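Local coordinates for uncharacterized protein lp_2219 (PDB 3HFQ), which is of unknown function but folds as a seven-bladed beta-propeller of the lactonase family, and so may act on a lactone or related sugar derivative, at residues T276-I281 with S319-L324; D60-I65 with T80-G85; G34-T39 with W68-Q73. The protein carries 1 engineered substitution. All blocks are in the same frame, centred on the assembly; numbering follows the deposited sequence.

Interaction 1: residues T276-I281 with S319-L324; sequences TLIQQI and SGKLSL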
ATOM      1  N   THR A 276       8.033   1.120 -19.661  1.00 12.19           N
ATOM      2  CA  THR A 276       8.413   0.014 -20.533  1.00 11.81           C
ATOM      3  C   THR A 276       8.579  -1.247 -19.690  1.00 11.30           C
ATOM      4  O   THR A 276       9.419  -1.285 -18.794  1.00  9.84           O
ATOM      5  CB  THR A 276       9.751   0.290 -21.250  1.00 13.90           C
ATOM      6  OG1 THR A 276       9.602   1.406 -22.135  1.00 14.58           O
ATOM      7  CG2 THR A 276      10.189  -0.937 -22.051  1.00 15.82           C
ATOM      8  N   LEU A 277       7.780  -2.272 -19.977  1.00 12.79           N
ATOM      9  CA  LEU A 277       7.856  -3.532 -19.237  1.00 12.89           C
ATOM     10  C   LEU A 277       9.174  -4.229 -19.550  1.00 15.72           C
ATOM     11  O   LEU A 277       9.481  -4.484 -20.713  1.00 13.99           O
ATOM     12  CB  LEU A 277       6.700  -4.452 -19.634  1.00  9.59           C
ATOM     13  CG  LEU A 277       6.642  -5.807 -18.923  1.00 16.55           C
ATOM     14  CD1 LEU A 277       6.270  -5.593 -17.466  1.00 16.66           C
ATOM     15  CD2 LEU A 277       5.623  -6.703 -19.604  1.00 20.16           C
ATOM     16  N   ILE A 278       9.956  -4.538 -18.521  1.00 14.23           N
ATOM     17  CA  ILE A 278      11.232  -5.203 -18.747  1.00 15.48           C
ATOM     18  C   ILE A 278      11.341  -6.566 -18.069  1.00 13.52           C
ATOM     19  O   ILE A 278      12.277  -7.320 -18.343  1.00 15.33           O
ATOM     20  CB  ILE A 278      12.425  -4.320 -18.297  1.00 13.99           C
ATOM     21  CG1 ILE A 278      12.353  -4.054 -16.794  1.00 12.51           C
ATOM     22  CG2 ILE A 278      12.419  -3.002 -19.066  1.00 15.79           C
ATOM     23  CD1 ILE A 278      13.624  -3.456 -16.229  1.00 16.65           C
ATOM     24  N   GLN A 279      10.396  -6.889 -17.191  1.00 10.53           N
ATOM     25  CA  GLN A 279      10.425  -8.181 -16.511  1.00 13.93           C
ATOM     26  C   GLN A 279       9.127  -8.575 -15.803  1.00 14.80           C
ATOM     27  O   GLN A 279       8.406  -7.733 -15.272  1.00 14.01           O
ATOM     28  CB  GLN A 279      11.581  -8.223 -15.493  1.00 16.67           C
ATOM     29  CG  GLN A 279      11.627  -9.512 -14.658  1.00 16.53           C
ATOM     30  CD  GLN A 279      12.781  -9.555 -13.661  1.00 13.98           C
ATOM     31  OE1 GLN A 279      13.127  -8.546 -13.047  1.00 13.54           O
ATOM     32  NE2 GLN A 279      13.363 -10.737 -13.479  1.00 14.29           N
ATOM     33  N   GLN A 280       8.845  -9.875 -15.826  1.00  8.99           N
ATOM     34  CA  GLN A 280       7.691 -10.473 -15.160  1.00 11.15           C
ATOM     35  C   GLN A 280       8.310 -11.632 -14.380  1.00 15.59           C
ATOM     36  O   GLN A 280       8.863 -12.552 -14.979  1.00 20.26           O
ATOM     37  CB  GLN A 280       6.687 -11.028 -16.178  1.00 18.70           C
ATOM     38  CG  GLN A 280       5.815  -9.993 -16.883  1.00 16.05           C
ATOM     39  CD  GLN A 280       4.629  -9.536 -16.049  1.00 20.67           C
ATOM     40  OE1 GLN A 280       3.770  -8.793 -16.532  1.00 24.69           O
ATOM     41  NE2 GLN A 280       4.574  -9.974 -14.791  1.00 14.64           N
ATOM     42  N   ILE A 281       8.239 -11.587 -13.052  1.00 10.44           N
ATOM     43  CA  ILE A 281       8.828 -12.650 -12.242  1.00 11.50           C
ATOM     44  C   ILE A 281       7.851 -13.185 -11.203  1.00 15.19           C
ATOM     45  O   ILE A 281       7.212 -12.423 -10.478  1.00 11.29           O
ATOM     46  CB  ILE A 281      10.127 -12.157 -11.556  1.00 16.56           C
ATOM     47  CG1 ILE A 281      10.789 -13.305 -10.790  1.00 14.67           C
ATOM     48  CG2 ILE A 281       9.820 -10.976 -10.639  1.00 14.82           C
ATOM     49  CD1 ILE A 281      12.215 -13.011 -10.364  1.00 13.33           C
ATOM     50  N   SER A 319      20.095  -2.119 -13.378  1.00 17.77           N
ATOM     51  CA  SER A 319      19.120  -2.648 -14.334  1.00 15.17           C
ATOM     52  C   SER A 319      17.706  -2.717 -13.766  1.00 15.45           C
ATOM     53  O   SER A 319      16.734  -2.777 -14.519  1.00 13.80           O
ATOM     54  CB  SER A 319      19.526  -4.050 -14.779  1.00 15.45           C
ATOM     55  OG  SER A 319      19.244  -4.998 -13.759  1.00 16.05           O
ATOM     56  N   GLY A 320      17.601  -2.731 -12.441  1.00 10.31           N
ATOM     57  CA  GLY A 320      16.302  -2.797 -11.792  1.00 12.15           C
ATOM     58  C   GLY A 320      15.660  -4.175 -11.799  1.00 15.59           C
ATOM     59  O   GLY A 320      14.617  -4.382 -11.176  1.00 12.23           O
ATOM     60  N   LYS A 321      16.276  -5.129 -12.487  1.00 10.96           N
ATOM     61  CA  LYS A 321      15.712  -6.472 -12.558  1.00 12.01           C
ATOM     62  C   LYS A 321      15.888  -7.293 -11.283  1.00 13.09           C
ATOM     63  O   LYS A 321      16.776  -7.033 -10.469  1.00 10.95           O
ATOM     64  CB  LYS A 321      16.278  -7.217 -13.770  1.00 19.84           C
ATOM     65  CG  LYS A 321      15.844  -6.582 -15.091  1.00 20.72           C
ATOM     66  CD  LYS A 321      16.204  -7.437 -16.295  1.00 28.62           C
ATOM     67  CE  LYS A 321      15.653  -6.821 -17.574  1.00 32.45           C
ATOM     68  NZ  LYS A 321      15.971  -7.641 -18.780  1.00 35.90           N
ATOM     69  N   LEU A 322      15.026  -8.293 -11.122  1.00 13.36           N
ATOM     70  CA  LEU A 322      15.041  -9.139  -9.935  1.00 12.65           C
ATOM     71  C   LEU A 322      15.409 -10.594 -10.215  1.00 14.03           C
ATOM     72  O   LEU A 322      15.269 -11.083 -11.336  1.00 12.13           O
ATOM     73  CB  LEU A 322      13.657  -9.098  -9.272  1.00 11.56           C
ATOM     74  CG  LEU A 322      13.000  -7.722  -9.097  1.00 11.97           C
ATOM     75  CD1 LEU A 322      11.572  -7.897  -8.574  1.00 12.47           C
ATOM     76  CD2 LEU A 322      13.825  -6.864  -8.149  1.00  9.34           C
ATOM     77  N   SER A 323      15.882 -11.277  -9.180  1.00 16.58           N
ATOM     78  CA  SER A 323      16.232 -12.689  -9.282  1.00 14.26           C
ATOM     79  C   SER A 323      15.962 -13.331  -7.928  1.00 13.15           C
ATOM     80  O   SER A 323      16.284 -12.765  -6.879  1.00 12.51           O
ATOM     81  CB  SER A 323      17.702 -12.872  -9.691  1.00 12.48           C
ATOM     82  OG  SER A 323      18.590 -12.405  -8.694  1.00 16.33           O
ATOM     83  N   LEU A 324      15.352 -14.511  -7.962  1.00 10.64           N
ATOM     84  CA  LEU A 324      15.003 -15.244  -6.752  1.00 11.43           C
ATOM     85  C   LEU A 324      16.186 -15.605  -5.856  1.00 14.86           C
ATOM     86  O   LEU A 324      17.226 -16.053  -6.333  1.00 11.84           O
ATOM     87  CB  LEU A 324      14.251 -16.524  -7.132  1.00 13.97           C
ATOM     88  CG  LEU A 324      13.780 -17.442  -6.001  1.00 15.10           C
ATOM     89  CD1 LEU A 324      12.810 -16.692  -5.104  1.00  9.52           C
ATOM     90  CD2 LEU A 324      13.113 -18.680  -6.587  1.00 12.76           C
TER
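Q279 and I281 face L322 across a junction of two strand segments, 276-281 and 322-324, that run in nearly the same direction (25° between them) but approach no closer than 8.5 Å between axes, too far for backbone pairing. The amide of Q279 bridges that gap. Its OE1 accepts from L322 N at 2.7 Å, in the carbonyl plane and on a lone pair, with an almost straight N-H...O angle of 172°. On the other branch, NE2 donates to L322 O at 2.9 Å, a partner close to the plane of the amide. One carboxamide thus grips both polar backbone atoms of one residue, much as a neighbouring strand would, and the two bonds fix how the amide is turned. CG lies anti to the backbone N (chi1 176°) and the chain stays extended beyond it, which carries the amide across; glutamine suits the place, having this length and ending in both a donor and an acceptor. An alanine here would probably leave L322 N and O without these partners and open a gap between the strands. Apolar groups flank the bridge. I281 crosses L322 at about a right angle, CG2 meeting CD1 at 4.1 Å, while I281 CD1 rests 3.7 Å from L322 O. I278 extends CD1 to K321 CG at 4.0 Å, and the lysine's methylene CE comes within 3.5 Å of I278 O, the long aliphatic chain suiting an exposed place. S319 OG accepts from K321 N in an ST turn leading into the strand. Around the contact, I278 and Q279 form a classic beta bulge facing V266 of strand 263-269. I278 also packs on F253, and L322 on Y255, both of strand 253-259, whereas I281 reaches Y313 of strand 309-315 in the next blade.

Interaction 2: residues D60-I65 with T80-G85; sequences DDEGGI and TVVAPG
V82 CG2 lies over one face of the E62 carboxylate, 3.8 Å from OE1, and P84 CD comes to its edge, nearly in plane, 3.4 Å from OE2. E62 and P84 lie side by side and point the same way, whereas E62 and V82 cross at about a right angle. CG of E62 is anti to the carbonyl carbon (chi1 -72°), which starts the side chain along this flank of the beta hairpin formed by strands 62-71 and 74-84, the third and the outermost strand of a four-stranded propeller blade. A glutamate can lay its methylenes along the partner strand while its charged end stays near the surface.

The antiparallel ladder has hydrogen-bonded pairs at G63 with A83 and at I65 with V81. G63 N donates to A83 O at 3.0 Å, and A83 N returns the bond to G63 O. Beyond the last pair, G85 N reaches D61 O at 3.0 Å in a nearly straight bond (174°), closing the open end of the hairpin. A water there sits 2.8 Å from G85 O. G85 has backbone angles that call for glycine, since a side chain would be jammed against the preceding carbonyl O.

I65, V81 and A83 share one face. The branched residues I65 and V81, well suited to strands, pack on M113 and L121 of the next blade. Between the two hydrogen-bonded rungs, the non-hydrogen-bonded pair G64 and V82 brings the strands close, and a CB on G64 would clash with V81 O; without it, G64 CA makes a C-H...O contact with that oxygen at 3.3 Å.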
ATOM      1  N   ASP A  60     -14.368  -7.011  16.947  1.00 34.09           N
ATOM      2  CA  ASP A  60     -15.726  -7.537  16.814  1.00 35.12           C
ATOM      3  C   ASP A  60     -16.419  -6.955  15.593  1.00 32.43           C
ATOM      4  O   ASP A  60     -15.918  -7.046  14.465  1.00 32.88           O
ATOM      5  CB  ASP A  60     -16.536  -7.218  18.055  1.00 36.47           C
ATOM      6  N   ASP A  61     -17.585  -6.363  15.840  1.00 22.49           N
ATOM      7  CA  ASP A  61     -18.369  -5.740  14.792  1.00 24.97           C
ATOM      8  C   ASP A  61     -17.938  -4.296  14.583  1.00 24.15           C
ATOM      9  O   ASP A  61     -18.647  -3.512  13.957  1.00 27.57           O
ATOM     10  CB  ASP A  61     -19.879  -5.824  15.098  1.00 29.82           C
ATOM     11  CG  ASP A  61     -20.251  -5.328  16.496  1.00 41.49           C
ATOM     12  OD1 ASP A  61     -19.357  -5.008  17.310  1.00 39.63           O
ATOM     13  OD2 ASP A  61     -21.470  -5.274  16.780  1.00 50.73           O
ATOM     14  N   GLU A  62     -16.770  -3.949  15.114  1.00 19.97           N
ATOM     15  CA  GLU A  62     -16.236  -2.606  14.943  1.00 19.94           C
ATOM     16  C   GLU A  62     -14.873  -2.710  14.275  1.00 23.53           C
ATOM     17  O   GLU A  62     -14.193  -3.731  14.383  1.00 24.40           O
ATOM     18  CB  GLU A  62     -16.095  -1.882  16.285  1.00 24.28           C
ATOM     19  CG  GLU A  62     -17.416  -1.462  16.915  1.00 32.60           C
ATOM     20  CD  GLU A  62     -17.219  -0.507  18.075  1.00 40.29           C
ATOM     21  OE1 GLU A  62     -16.663  -0.931  19.110  1.00 46.55           O
ATOM     22  OE2 GLU A  62     -17.608   0.671  17.946  1.00 37.71           O
ATOM     23  N   GLY A  63     -14.479  -1.650  13.581  1.00 19.85           N
ATOM     24  CA  GLY A  63     -13.199  -1.654  12.901  1.00 17.28           C
ATOM     25  C   GLY A  63     -12.585  -0.272  12.902  1.00 19.13           C
ATOM     26  O   GLY A  63     -13.292   0.726  13.015  1.00 14.97           O
ATOM     27  N   GLY A  64     -11.266  -0.210  12.774  1.00 15.99           N
ATOM     28  CA  GLY A  64     -10.602   1.079  12.769  1.00 15.38           C
ATOM     29  C   GLY A  64      -9.096   0.941  12.759  1.00 13.53           C
ATOM     30  O   GLY A  64      -8.552   0.094  12.052  1.00 13.31           O
ATOM     31  N   ILE A  65      -8.427   1.766  13.556  1.00 11.50           N
ATOM     32  CA  ILE A  65      -6.970   1.761  13.633  1.00  8.63           C
ATOM     33  C   ILE A  65      -6.468   1.580  15.061  1.00 11.68           C
ATOM     34  O   ILE A  65      -7.021   2.152  16.002  1.00 12.89           O
ATOM     35  CB  ILE A  65      -6.393   3.087  13.093  1.00  9.52           C
ATOM     36  CG1 ILE A  65      -6.837   3.298  11.640  1.00 12.74           C
ATOM     37  CG2 ILE A  65      -4.869   3.081  13.208  1.00 10.26           C
ATOM     38  CD1 ILE A  65      -6.280   2.276  10.652  1.00  8.18           C
ATOM     39  N   THR A  80      -6.941   2.480  20.585  1.00  9.99           N
ATOM     40  CA  THR A  80      -7.528   2.179  19.288  1.00 13.16           C
ATOM     41  C   THR A  80      -8.666   3.151  19.040  1.00 15.61           C
ATOM     42  O   THR A  80      -9.243   3.695  19.982  1.00 14.63           O
ATOM     43  CB  THR A  80      -8.105   0.737  19.211  1.00 12.82           C
ATOM     44  OG1 THR A  80      -9.283   0.643  20.021  1.00 18.93           O
ATOM     45  CG2 THR A  80      -7.079  -0.281  19.693  1.00 18.21           C
ATOM     46  N   VAL A  81      -8.965   3.383  17.770  1.00 10.66           N
ATOM     47  CA  VAL A  81     -10.063   4.254  17.378  1.00 10.19           C
ATOM     48  C   VAL A  81     -10.886   3.412  16.421  1.00 15.80           C
ATOM     49  O   VAL A  81     -10.499   3.206  15.273  1.00 13.10           O
ATOM     50  CB  VAL A  81      -9.563   5.514  16.650  1.00 13.70           C
ATOM     51  CG1 VAL A  81     -10.747   6.327  16.153  1.00 17.31           C
ATOM     52  CG2 VAL A  81      -8.704   6.350  17.593  1.00 14.04           C
ATOM     53  N   VAL A  82     -12.014   2.905  16.906  1.00 13.12           N
ATOM     54  CA  VAL A  82     -12.864   2.061  16.089  1.00 15.76           C
ATOM     55  C   VAL A  82     -14.297   2.564  16.048  1.00 18.29           C
ATOM     56  O   VAL A  82     -14.704   3.390  16.866  1.00 18.93           O
ATOM     57  CB  VAL A  82     -12.858   0.610  16.614  1.00 15.21           C
ATOM     58  CG1 VAL A  82     -11.454   0.021  16.492  1.00 13.29           C
ATOM     59  CG2 VAL A  82     -13.316   0.581  18.065  1.00 15.75           C
ATOM     60  N   ALA A  83     -15.055   2.057  15.085  1.00 17.33           N
ATOM     61  CA  ALA A  83     -16.447   2.444  14.921  1.00 19.33           C
ATOM     62  C   ALA A  83     -17.212   1.276  14.322  1.00 18.50           C
ATOM     63  O   ALA A  83     -16.633   0.425  13.648  1.00 14.05           O
ATOM     64  CB  ALA A  83     -16.549   3.657  14.002  1.00 21.83           C
ATOM     65  N   PRO A  84     -18.525   1.207  14.576  1.00 24.18           N
ATOM     66  CA  PRO A  84     -19.305   0.103  14.016  1.00 22.89           C
ATOM     67  C   PRO A  84     -19.081  -0.013  12.511  1.00 23.94           C
ATOM     68  O   PRO A  84     -19.090   0.986  11.787  1.00 23.55           O
ATOM     69  CB  PRO A  84     -20.751   0.464  14.390  1.00 23.95           C
ATOM     70  CG  PRO A  84     -20.692   1.936  14.767  1.00 25.59           C
ATOM     71  CD  PRO A  84     -19.361   2.068  15.430  1.00 20.45           C
ATOM     72  N   GLY A  85     -18.853  -1.237  12.052  1.00 18.69           N
ATOM     73  CA  GLY A  85     -18.613  -1.459  10.641  1.00 19.29           C
ATOM     74  C   GLY A  85     -17.318  -2.207  10.380  1.00 20.81           C
ATOM     75  O   GLY A  85     -16.650  -2.685  11.306  1.00 15.17           O
TER
HETATM   76  O   HOH W   1     -15.618  -5.149  12.008  1.00 25.25           O

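Interaction 3: residues G34-T39 with W68-Q73; sequences GLLAAT and WQIDGQ
L36 and A37 are neighbours in sequence, yet both point toward 68-73, one against I70 and the other against W68. In a regular strand two successive side chains would take opposite faces; here a classic beta bulge, in which both residues face I18 of strand 17-24, puts them on one side where the chain turns a corner. The indole of W68 receives the methyl of A37 over one face. A37 CB stands 3.9 Å from the centroid of the six-membered ring and 13° off its normal, a CH-pi contact. Alanine suits the place because a single methyl fits this close to the aromatic surface. T39 comes to the rim instead: its CB is 3.8 Å from CZ2, and with OG1 anti to the backbone N (chi1 -178°) the hydroxyl is set at the ring's edge, in its plane.

Further along, L36 crosses I70 at about a right angle and the two meet through terminal methyls, CD2 to CD1, at 4.0 Å. The other branch, CD1, lies 3.5 Å from Q73 O, an oxygen that accepts a hydrogen bond from Q20. L36 also reaches R4 and L6 of strand 2-9, while I70 packs on L53 and A75, so the leucine and isoleucine fill the space where two blades of the propeller abut.

No hydrogen bond crosses between the segments. The polar end of the indole is served within its own blade, where W68 NE1 is hydrogen-bonded to S55 OG, which ties one edge of the ring while its benzene half faces the neighbouring blade. Between the two segments the hold is probably apolar and CH-pi packing, resting on the fit of methyls to ring and to one another, with the Q20 to Q73 bond as a polar tie at the margin.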
ATOM      1  N   GLY A  34       8.795 -14.064  14.364  1.00 11.29           N
ATOM      2  CA  GLY A  34       7.690 -14.302  15.271  1.00 15.93           C
ATOM      3  C   GLY A  34       6.678 -13.182  15.348  1.00 12.31           C
ATOM      4  O   GLY A  34       6.817 -12.147  14.699  1.00 11.51           O
ATOM      5  N   LEU A  35       5.653 -13.408  16.159  1.00 15.71           N
ATOM      6  CA  LEU A  35       4.573 -12.453  16.355  1.00 11.48           C
ATOM      7  C   LEU A  35       5.031 -11.235  17.155  1.00 15.30           C
ATOM      8  O   LEU A  35       5.632 -11.369  18.221  1.00 16.86           O
ATOM      9  CB  LEU A  35       3.421 -13.142  17.087  1.00 14.45           C
ATOM     10  CG  LEU A  35       2.139 -12.343  17.311  1.00 16.58           C
ATOM     11  CD1 LEU A  35       1.408 -12.183  15.987  1.00 15.06           C
ATOM     12  CD2 LEU A  35       1.257 -13.071  18.323  1.00 14.95           C
ATOM     13  N   LEU A  36       4.749 -10.046  16.634  1.00 13.74           N
ATOM     14  CA  LEU A  36       5.113  -8.811  17.312  1.00 13.32           C
ATOM     15  C   LEU A  36       3.916  -8.314  18.118  1.00 14.65           C
ATOM     16  O   LEU A  36       4.062  -7.859  19.251  1.00 15.72           O
ATOM     17  CB  LEU A  36       5.532  -7.740  16.298  1.00 12.10           C
ATOM     18  CG  LEU A  36       5.811  -6.339  16.860  1.00 12.81           C
ATOM     19  CD1 LEU A  36       7.001  -6.380  17.810  1.00 10.80           C
ATOM     20  CD2 LEU A  36       6.084  -5.380  15.716  1.00 16.14           C
ATOM     21  N   ALA A  37       2.727  -8.410  17.535  1.00 17.15           N
ATOM     22  CA  ALA A  37       1.524  -7.955  18.222  1.00 16.86           C
ATOM     23  C   ALA A  37       0.303  -8.806  17.909  1.00 17.01           C
ATOM     24  O   ALA A  37      -0.050  -9.002  16.743  1.00 14.56           O
ATOM     25  CB  ALA A  37       1.242  -6.503  17.864  1.00 17.88           C
ATOM     26  N   ALA A  38      -0.341  -9.310  18.957  1.00 12.81           N
ATOM     27  CA  ALA A  38      -1.543 -10.112  18.788  1.00 15.50           C
ATOM     28  C   ALA A  38      -2.681  -9.127  18.550  1.00 15.66           C
ATOM     29  O   ALA A  38      -2.978  -8.293  19.407  1.00 15.45           O
ATOM     30  CB  ALA A  38      -1.808 -10.941  20.038  1.00 18.43           C
ATOM     31  N   THR A  39      -3.301  -9.215  17.379  1.00 17.74           N
ATOM     32  CA  THR A  39      -4.396  -8.327  17.012  1.00 16.30           C
ATOM     33  C   THR A  39      -5.181  -8.937  15.845  1.00 17.83           C
ATOM     34  O   THR A  39      -4.721  -9.888  15.214  1.00 16.24           O
ATOM     35  CB  THR A  39      -3.848  -6.924  16.632  1.00 17.89           C
ATOM     36  OG1 THR A  39      -4.932  -6.046  16.309  1.00 17.01           O
ATOM     37  CG2 THR A  39      -2.893  -7.024  15.450  1.00 13.96           C
ATOM     38  N   TRP A  68       0.347   1.518  18.377  1.00 12.18           N
ATOM     39  CA  TRP A  68       1.311   0.800  19.202  1.00 12.10           C
ATOM     40  C   TRP A  68       2.631   1.553  19.266  1.00 11.36           C
ATOM     41  O   TRP A  68       2.989   2.268  18.333  1.00 12.97           O
ATOM     42  CB  TRP A  68       1.622  -0.587  18.620  1.00  8.74           C
ATOM     43  CG  TRP A  68       0.465  -1.341  18.062  1.00 10.87           C
ATOM     44  CD1 TRP A  68      -0.159  -1.126  16.863  1.00 12.72           C
ATOM     45  CD2 TRP A  68      -0.184  -2.461  18.659  1.00 10.66           C
ATOM     46  NE1 TRP A  68      -1.167  -2.043  16.684  1.00 13.29           N
ATOM     47  CE2 TRP A  68      -1.218  -2.866  17.783  1.00 11.95           C
ATOM     48  CE3 TRP A  68      -0.026  -3.145  19.874  1.00 11.82           C
ATOM     49  CZ2 TRP A  68      -2.054  -3.954  18.057  1.00 11.83           C
ATOM     50  CZ3 TRP A  68      -0.858  -4.222  20.150  1.00 17.19           C
ATOM     51  CH2 TRP A  68      -1.874  -4.604  19.250  1.00 16.38           C
ATOM     52  N   GLN A  69       3.352   1.391  20.373  1.00 12.99           N
ATOM     53  CA  GLN A  69       4.673   1.990  20.510  1.00 12.16           C
ATOM     54  C   GLN A  69       5.640   0.819  20.402  1.00 14.31           C
ATOM     55  O   GLN A  69       5.544  -0.136  21.174  1.00 12.81           O
ATOM     56  CB  GLN A  69       4.863   2.656  21.875  1.00 12.68           C
ATOM     57  CG  GLN A  69       6.313   3.095  22.133  1.00 13.23           C
ATOM     58  CD  GLN A  69       6.755   4.245  21.238  1.00 16.45           C
ATOM     59  OE1 GLN A  69       6.282   5.371  21.381  1.00 17.69           O
ATOM     60  NE2 GLN A  69       7.661   3.962  20.306  1.00 20.85           N
ATOM     61  N   ILE A  70       6.551   0.878  19.439  1.00 12.22           N
ATOM     62  CA  ILE A  70       7.528  -0.192  19.273  1.00 12.85           C
ATOM     63  C   ILE A  70       8.686   0.064  20.228  1.00 18.03           C
ATOM     64  O   ILE A  70       9.178   1.186  20.325  1.00 15.20           O
ATOM     65  CB  ILE A  70       8.074  -0.246  17.828  1.00 15.55           C
ATOM     66  CG1 ILE A  70       6.919  -0.407  16.835  1.00 19.82           C
ATOM     67  CG2 ILE A  70       9.061  -1.392  17.686  1.00 17.33           C
ATOM     68  CD1 ILE A  70       6.026  -1.595  17.114  1.00 27.89           C
ATOM     69  N   ASP A  71       9.104  -0.976  20.943  1.00 16.26           N
ATOM     70  CA  ASP A  71      10.210  -0.878  21.892  1.00 18.79           C
ATOM     71  C   ASP A  71      11.064  -2.125  21.709  1.00 18.19           C
ATOM     72  O   ASP A  71      10.738  -3.193  22.225  1.00 18.54           O
ATOM     73  CB  ASP A  71       9.670  -0.793  23.325  1.00 24.41           C
ATOM     74  CG  ASP A  71      10.771  -0.769  24.371  1.00 39.33           C
ATOM     75  OD1 ASP A  71      11.916  -0.403  24.034  1.00 41.67           O
ATOM     76  OD2 ASP A  71      10.487  -1.106  25.541  1.00 44.14           O
ATOM     77  N   GLY A  72      12.155  -1.982  20.964  1.00 22.36           N
ATOM     78  CA  GLY A  72      13.009  -3.124  20.695  1.00 22.88           C
ATOM     79  C   GLY A  72      12.213  -4.083  19.828  1.00 18.13           C
ATOM     80  O   GLY A  72      11.552  -3.662  18.878  1.00 16.15           O
ATOM     81  N   GLN A  73      12.255  -5.368  20.162  1.00 16.39           N
ATOM     82  CA  GLN A  73      11.522  -6.380  19.406  1.00 18.00           C
ATOM     83  C   GLN A  73      10.132  -6.631  19.987  1.00 16.17           C
ATOM     84  O   GLN A  73       9.570  -7.714  19.820  1.00 17.51           O
ATOM     85  CB  GLN A  73      12.316  -7.692  19.380  1.00 18.49           C
ATOM     86  CG  GLN A  73      13.600  -7.610  18.574  1.00 18.68           C
ATOM     87  CD  GLN A  73      13.341  -7.539  17.083  1.00 21.40           C
ATOM     88  OE1 GLN A  73      13.088  -8.558  16.431  1.00 21.53           O
ATOM     89  NE2 GLN A  73      13.387  -6.334  16.537  1.00 13.57           N
TER

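In the fold
The three contacts lie on the outer part of the propeller, each centred about 20 Å from the middle of the chain. Interactions 1 and 3 join successive blades, the first through a polar bridge and the other through apolar packing, whereas interaction 2 pairs two strands within one blade. Interactions 2 and 3 share strand 62-71: 60-65 holds its start and 68-73 its end, with centres 20 Å apart. Interaction 1 lies on the opposite side of the chain's centre from interaction 2, 40 Å between centres, and 33 Å from interaction 3. No active site is established for this protein, so none of them can be assigned a catalytic part.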